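Long-range contact in aldehyde dehydrogenase (Anabaena variabilis, PDB 4H7N), which probably oxidises aldehydes to carboxylic acids with NAD+ as the electron acceptor: residues Ile200-Val212 and Thr221-Gly234. Sequence-based numbering, arbitrary orientation.
Sequences INYVDFVCFTGSV and TAARRFIPAYLELG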
loop_
_atom_site.group_PDB
_atom_site.type_symbol
_atom_site.label_atom_id
_atom_site.label_comp_id
_atom_site.label_asym_id
_atom_site.label_seq_id
_atom_site.Cartn_x
_atom_site.Cartn_y
_atom_site.Cartn_z
ATOM N N ILE A 200 -8.007 3.686 15.635
ATOM C CA ILE A 200 -6.757 3.515 14.890
ATOM C C ILE A 200 -5.628 3.009 15.791
ATOM O O ILE A 200 -4.719 2.263 15.316
ATOM C CB ILE A 200 -6.368 4.828 14.182
ATOM C CG1 ILE A 200 -7.400 5.164 13.105
ATOM C CG2 ILE A 200 -4.967 4.760 13.616
ATOM C CD1 ILE A 200 -7.316 6.595 12.597
ATOM N N ASN A 201 -5.663 3.366 17.075
ATOM C CA ASN A 201 -4.696 2.789 18.019
ATOM C C ASN A 201 -4.781 1.310 18.289
ATOM O O ASN A 201 -3.826 0.797 18.820
ATOM C CB ASN A 201 -4.655 3.495 19.337
ATOM C CG ASN A 201 -4.292 4.939 19.186
ATOM O OD1 ASN A 201 -3.502 5.310 18.325
ATOM N ND2 ASN A 201 -4.955 5.777 19.957
ATOM N N TYR A 202 -5.864 0.629 17.905
ATOM C CA TYR A 202 -6.073 -0.771 18.298
ATOM C C TYR A 202 -6.045 -1.814 17.159
ATOM O O TYR A 202 -6.012 -3.021 17.430
ATOM C CB TYR A 202 -7.396 -0.913 19.069
ATOM C CG TYR A 202 -7.455 0.029 20.247
ATOM C CD1 TYR A 202 -6.483 -0.023 21.262
ATOM C CD2 TYR A 202 -8.397 1.033 20.306
ATOM C CE1 TYR A 202 -6.492 0.892 22.322
ATOM C CE2 TYR A 202 -8.432 1.942 21.362
ATOM C CZ TYR A 202 -7.473 1.880 22.360
ATOM O OH TYR A 202 -7.521 2.790 23.399
ATOM N N VAL A 203 -6.057 -1.351 15.916
ATOM C CA VAL A 203 -6.213 -2.214 14.763
ATOM C C VAL A 203 -4.881 -2.420 14.037
ATOM O O VAL A 203 -3.886 -1.753 14.337
ATOM C CB VAL A 203 -7.301 -1.673 13.834
ATOM C CG1 VAL A 203 -8.650 -1.574 14.590
ATOM C CG2 VAL A 203 -6.974 -0.351 13.217
ATOM N N ASP A 204 -4.886 -3.349 13.098
ATOM C CA ASP A 204 -3.712 -3.717 12.305
ATOM C C ASP A 204 -3.719 -3.070 10.928
ATOM O O ASP A 204 -2.738 -3.135 10.191
ATOM C CB ASP A 204 -3.690 -5.234 12.125
ATOM C CG ASP A 204 -3.628 -5.980 13.457
ATOM O OD1 ASP A 204 -2.952 -5.521 14.381
ATOM O OD2 ASP A 204 -4.354 -6.988 13.645
ATOM N N PHE A 205 -4.834 -2.448 10.576
ATOM C CA PHE A 205 -5.116 -1.965 9.226
ATOM C C PHE A 205 -6.320 -0.985 9.388
ATOM O O PHE A 205 -7.326 -1.328 10.040
ATOM C CB PHE A 205 -5.477 -3.146 8.304
ATOM C CG PHE A 205 -5.532 -2.803 6.822
ATOM C CD1 PHE A 205 -6.475 -1.920 6.317
ATOM C CD2 PHE A 205 -4.672 -3.408 5.938
ATOM C CE1 PHE A 205 -6.498 -1.591 4.983
ATOM C CE2 PHE A 205 -4.702 -3.116 4.574
ATOM C CZ PHE A 205 -5.608 -2.175 4.110
ATOM N N VAL A 206 -6.260 0.175 8.770
ATOM C CA VAL A 206 -7.377 1.138 8.791
ATOM C C VAL A 206 -7.827 1.532 7.407
ATOM O O VAL A 206 -7.010 1.946 6.548
ATOM C CB VAL A 206 -7.088 2.401 9.635
ATOM C CG1 VAL A 206 -5.935 3.234 9.084
ATOM C CG2 VAL A 206 -8.359 3.268 9.729
ATOM N N CYS A 207 -9.136 1.409 7.168
ATOM C CA CYS A 207 -9.822 1.961 5.986
ATOM C C CYS A 207 -10.639 3.207 6.360
ATOM O O CYS A 207 -11.493 3.165 7.285
ATOM C CB CYS A 207 -10.801 0.941 5.432
ATOM S SG CYS A 207 -9.990 -0.551 4.899
ATOM N N PHE A 208 -10.388 4.319 5.682
ATOM C CA PHE A 208 -11.086 5.572 5.958
ATOM C C PHE A 208 -11.538 6.208 4.657
ATOM O O PHE A 208 -10.746 6.359 3.665
ATOM C CB PHE A 208 -10.197 6.557 6.715
ATOM C CG PHE A 208 -10.797 7.912 6.861
ATOM C CD1 PHE A 208 -11.649 8.190 7.911
ATOM C CD2 PHE A 208 -10.541 8.919 5.918
ATOM C CE1 PHE A 208 -12.213 9.453 8.060
ATOM C CE2 PHE A 208 -11.131 10.162 6.032
ATOM C CZ PHE A 208 -11.963 10.429 7.112
ATOM N N THR A 209 -12.809 6.597 4.663
ATOM C CA THR A 209 -13.428 7.349 3.609
ATOM C C THR A 209 -14.028 8.596 4.215
ATOM O O THR A 209 -14.734 8.504 5.233
ATOM C CB THR A 209 -14.548 6.512 2.975
ATOM O OG1 THR A 209 -14.008 5.306 2.457
ATOM C CG2 THR A 209 -15.199 7.270 1.810
ATOM N N GLY A 210 -13.764 9.741 3.603
ATOM C CA GLY A 210 -14.239 11.029 4.111
ATOM C C GLY A 210 -13.468 12.185 3.507
ATOM O O GLY A 210 -12.967 12.097 2.378
ATOM N N SER A 211 -13.380 13.264 4.274
ATOM C CA SER A 211 -12.812 14.498 3.801
ATOM C C SER A 211 -11.274 14.428 3.687
ATOM O O SER A 211 -10.630 13.697 4.422
ATOM C CB SER A 211 -13.186 15.622 4.767
ATOM O OG SER A 211 -12.283 15.666 5.862
ATOM N N VAL A 212 -10.704 15.249 2.815
ATOM C CA VAL A 212 -9.260 15.256 2.624
ATOM C C VAL A 212 -8.545 15.649 3.899
ATOM O O VAL A 212 -7.516 15.047 4.239
ATOM C CB VAL A 212 -8.821 16.201 1.482
ATOM C CG1 VAL A 212 -7.307 16.213 1.338
ATOM C CG2 VAL A 212 -9.355 15.673 0.184
ATOM N N THR A 221 -1.593 9.421 11.424
ATOM C CA THR A 221 -1.775 8.527 12.580
ATOM C C THR A 221 -1.438 7.085 12.269
ATOM O O THR A 221 -0.718 6.407 13.012
ATOM C CB THR A 221 -3.209 8.622 13.120
ATOM O OG1 THR A 221 -3.475 9.974 13.439
ATOM C CG2 THR A 221 -3.371 7.823 14.388
ATOM N N ALA A 222 -1.938 6.589 11.152
ATOM C CA ALA A 222 -1.584 5.227 10.746
ATOM C C ALA A 222 -0.063 5.030 10.590
ATOM O O ALA A 222 0.507 3.979 10.942
ATOM C CB ALA A 222 -2.284 4.916 9.441
ATOM N N ALA A 223 0.595 6.022 10.011
ATOM C CA ALA A 223 2.030 5.908 9.833
ATOM C C ALA A 223 2.747 5.840 11.193
ATOM O O ALA A 223 3.672 5.065 11.336
ATOM C CB ALA A 223 2.594 7.064 8.993
ATOM N N ARG A 224 2.344 6.657 12.159
ATOM C CA ARG A 224 2.958 6.644 13.477
ATOM C C ARG A 224 2.710 5.342 14.197
ATOM O O ARG A 224 3.556 4.886 14.938
ATOM C CB ARG A 224 2.394 7.744 14.362
ATOM C CG ARG A 224 2.938 9.112 14.060
ATOM C CD ARG A 224 2.606 10.099 15.198
ATOM N NE ARG A 224 1.225 10.534 15.073
ATOM C CZ ARG A 224 0.823 11.473 14.214
ATOM N NH1 ARG A 224 1.714 12.081 13.419
ATOM N NH2 ARG A 224 -0.462 11.821 14.160
ATOM N N ARG A 225 1.564 4.730 13.971
ATOM C CA ARG A 225 1.303 3.401 14.491
ATOM C C ARG A 225 1.975 2.287 13.689
ATOM O O ARG A 225 2.048 1.168 14.144
ATOM C CB ARG A 225 -0.179 3.203 14.564
ATOM C CG ARG A 225 -0.742 4.197 15.598
ATOM C CD ARG A 225 -1.046 3.415 16.858
ATOM N NE ARG A 225 -1.893 2.380 16.298
ATOM C CZ ARG A 225 -1.767 1.051 16.391
ATOM N NH1 ARG A 225 -0.906 0.472 17.229
ATOM N NH2 ARG A 225 -2.653 0.326 15.706
ATOM N N PHE A 226 2.479 2.621 12.507
ATOM C CA PHE A 226 3.098 1.671 11.570
ATOM C C PHE A 226 2.113 0.579 11.131
ATOM O O PHE A 226 2.436 -0.617 11.149
ATOM C CB PHE A 226 4.405 1.089 12.101
ATOM C CG PHE A 226 5.358 0.674 11.019
ATOM C CD1 PHE A 226 6.079 1.610 10.332
ATOM C CD2 PHE A 226 5.500 -0.655 10.663
ATOM C CE1 PHE A 226 6.977 1.241 9.365
ATOM C CE2 PHE A 226 6.359 -1.023 9.656
ATOM C CZ PHE A 226 7.105 -0.057 9.000
ATOM N N ILE A 227 0.938 1.018 10.681
ATOM C CA ILE A 227 -0.019 0.137 10.019
ATOM C C ILE A 227 -0.434 0.654 8.625
ATOM O O ILE A 227 -0.381 1.845 8.335
ATOM C CB ILE A 227 -1.294 -0.055 10.870
ATOM C CG1 ILE A 227 -2.064 1.253 11.004
ATOM C CG2 ILE A 227 -1.002 -0.640 12.243
ATOM C CD1 ILE A 227 -3.394 1.114 11.677
ATOM N N PRO A 228 -0.867 -0.249 7.745
ATOM C CA PRO A 228 -1.386 0.147 6.463
ATOM C C PRO A 228 -2.652 0.971 6.597
ATOM O O PRO A 228 -3.496 0.700 7.472
ATOM C CB PRO A 228 -1.749 -1.170 5.796
ATOM C CG PRO A 228 -1.049 -2.222 6.582
ATOM C CD PRO A 228 -0.956 -1.690 7.958
ATOM N N ALA A 229 -2.779 1.945 5.714
ATOM C CA ALA A 229 -4.002 2.728 5.595
ATOM C C ALA A 229 -4.518 2.732 4.161
ATOM O O ALA A 229 -3.782 3.068 3.215
ATOM C CB ALA A 229 -3.730 4.154 6.062
ATOM N N TYR A 230 -5.798 2.411 4.009
ATOM C CA TYR A 230 -6.509 2.619 2.768
ATOM C C TYR A 230 -7.381 3.843 2.938
ATOM O O TYR A 230 -8.233 3.916 3.841
ATOM C CB TYR A 230 -7.335 1.412 2.312
ATOM C CG TYR A 230 -8.060 1.715 0.995
ATOM C CD1 TYR A 230 -7.424 1.521 -0.235
ATOM C CD2 TYR A 230 -9.352 2.182 0.971
ATOM C CE1 TYR A 230 -8.050 1.851 -1.434
ATOM C CE2 TYR A 230 -9.967 2.528 -0.220
ATOM C CZ TYR A 230 -9.314 2.344 -1.414
ATOM O OH TYR A 230 -9.908 2.645 -2.626
ATOM N N LEU A 231 -7.196 4.799 2.047
ATOM C CA LEU A 231 -7.836 6.093 2.151
ATOM C C LEU A 231 -8.554 6.486 0.851
ATOM O O LEU A 231 -7.945 6.492 -0.240
ATOM C CB LEU A 231 -6.813 7.188 2.437
ATOM C CG LEU A 231 -5.855 6.922 3.570
ATOM C CD1 LEU A 231 -4.788 7.986 3.544
ATOM C CD2 LEU A 231 -6.578 6.932 4.887
ATOM N N GLU A 232 -9.796 6.920 0.991
ATOM C CA GLU A 232 -10.555 7.455 -0.152
ATOM C C GLU A 232 -11.178 8.758 0.293
ATOM O O GLU A 232 -12.012 8.776 1.199
ATOM C CB GLU A 232 -11.573 6.446 -0.636
ATOM C CG GLU A 232 -12.005 6.700 -2.077
ATOM C CD GLU A 232 -12.128 5.426 -2.906
ATOM O OE1 GLU A 232 -11.201 4.557 -2.928
ATOM O OE2 GLU A 232 -13.163 5.329 -3.576
ATOM N N LEU A 233 -10.674 9.866 -0.256
ATOM C CA LEU A 233 -10.834 11.187 0.377
ATOM C C LEU A 233 -11.592 12.217 -0.450
ATOM O O LEU A 233 -11.436 13.411 -0.267
ATOM C CB LEU A 233 -9.482 11.779 0.742
ATOM C CG LEU A 233 -8.553 10.899 1.569
ATOM C CD1 LEU A 233 -7.367 11.706 2.049
ATOM C CD2 LEU A 233 -9.343 10.287 2.736
ATOM N N GLY A 234 -12.429 11.781 -1.350
ATOM C CA GLY A 234 -13.268 12.746 -2.010
ATOM C C GLY A 234 -12.683 13.129 -3.350
ATOM O O GLY A 234 -11.637 12.624 -3.801
HETATM O O HOH W 1 -12.625 16.132 0.476
#
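Thr221 turns its methyl CG2 onto CG2 of Ile200, and the two side chains cross at about a right angle. The next residue, Ala222, puts CB against CG1 of Val206. Arg225 then folds back over the turn before the strand. Bends at chi2 (-104°) and chi3 (-54°) bring its guanidinium side-on to Ile200 O. That oxygen accepts from both NE (3.0 Å) and NH2 (2.9 Å) of Arg225. NH2 also makes a weak bond to Val203 O. Asn201 O sits over the face of the group, and NH1 bonds to a glycerol, probably from the crystallisation liquor. Replacing Arg225 with alanine would probably leave Ile200 O without its two donors and let the 200-203 turn shift. Ile227 packs its CD1 against CG2 of Val203 and CG1 of Val206. The ring of Pro228 meets the Phe205 ring off-centre, its CB 4.1 Å from the centroid in a CH-pi contact.

From here the two segments run as parallel strands, 205-209 beside 229-232, with axes 4.8 Å apart. They are the two strands of a beta-alpha-beta crossover through helix 212-225, and strand 118-134 pairs with the other edge of 205-209. Pro228 O accepts from Val206 N, and the bonding then alternates through Tyr230 to Glu232, whose O takes Gly210 N. Ala229 and Leu231 share a sheet face with Val206 and Phe208; Leu231 CD2 touches Phe208 CB. On the opposite face lie Tyr230, whose CB touches SG of Cys207, and Glu232, the predicted active-site residue, alongside Thr209. The hydroxyl of Thr209 bonds to Arg444. Leu233 sends CD2 to the edge of the Phe208 ring, 3.7 Å from CD2 of that ring. A water bridges Leu233 O to Val212 N, at the start of the crossover helix.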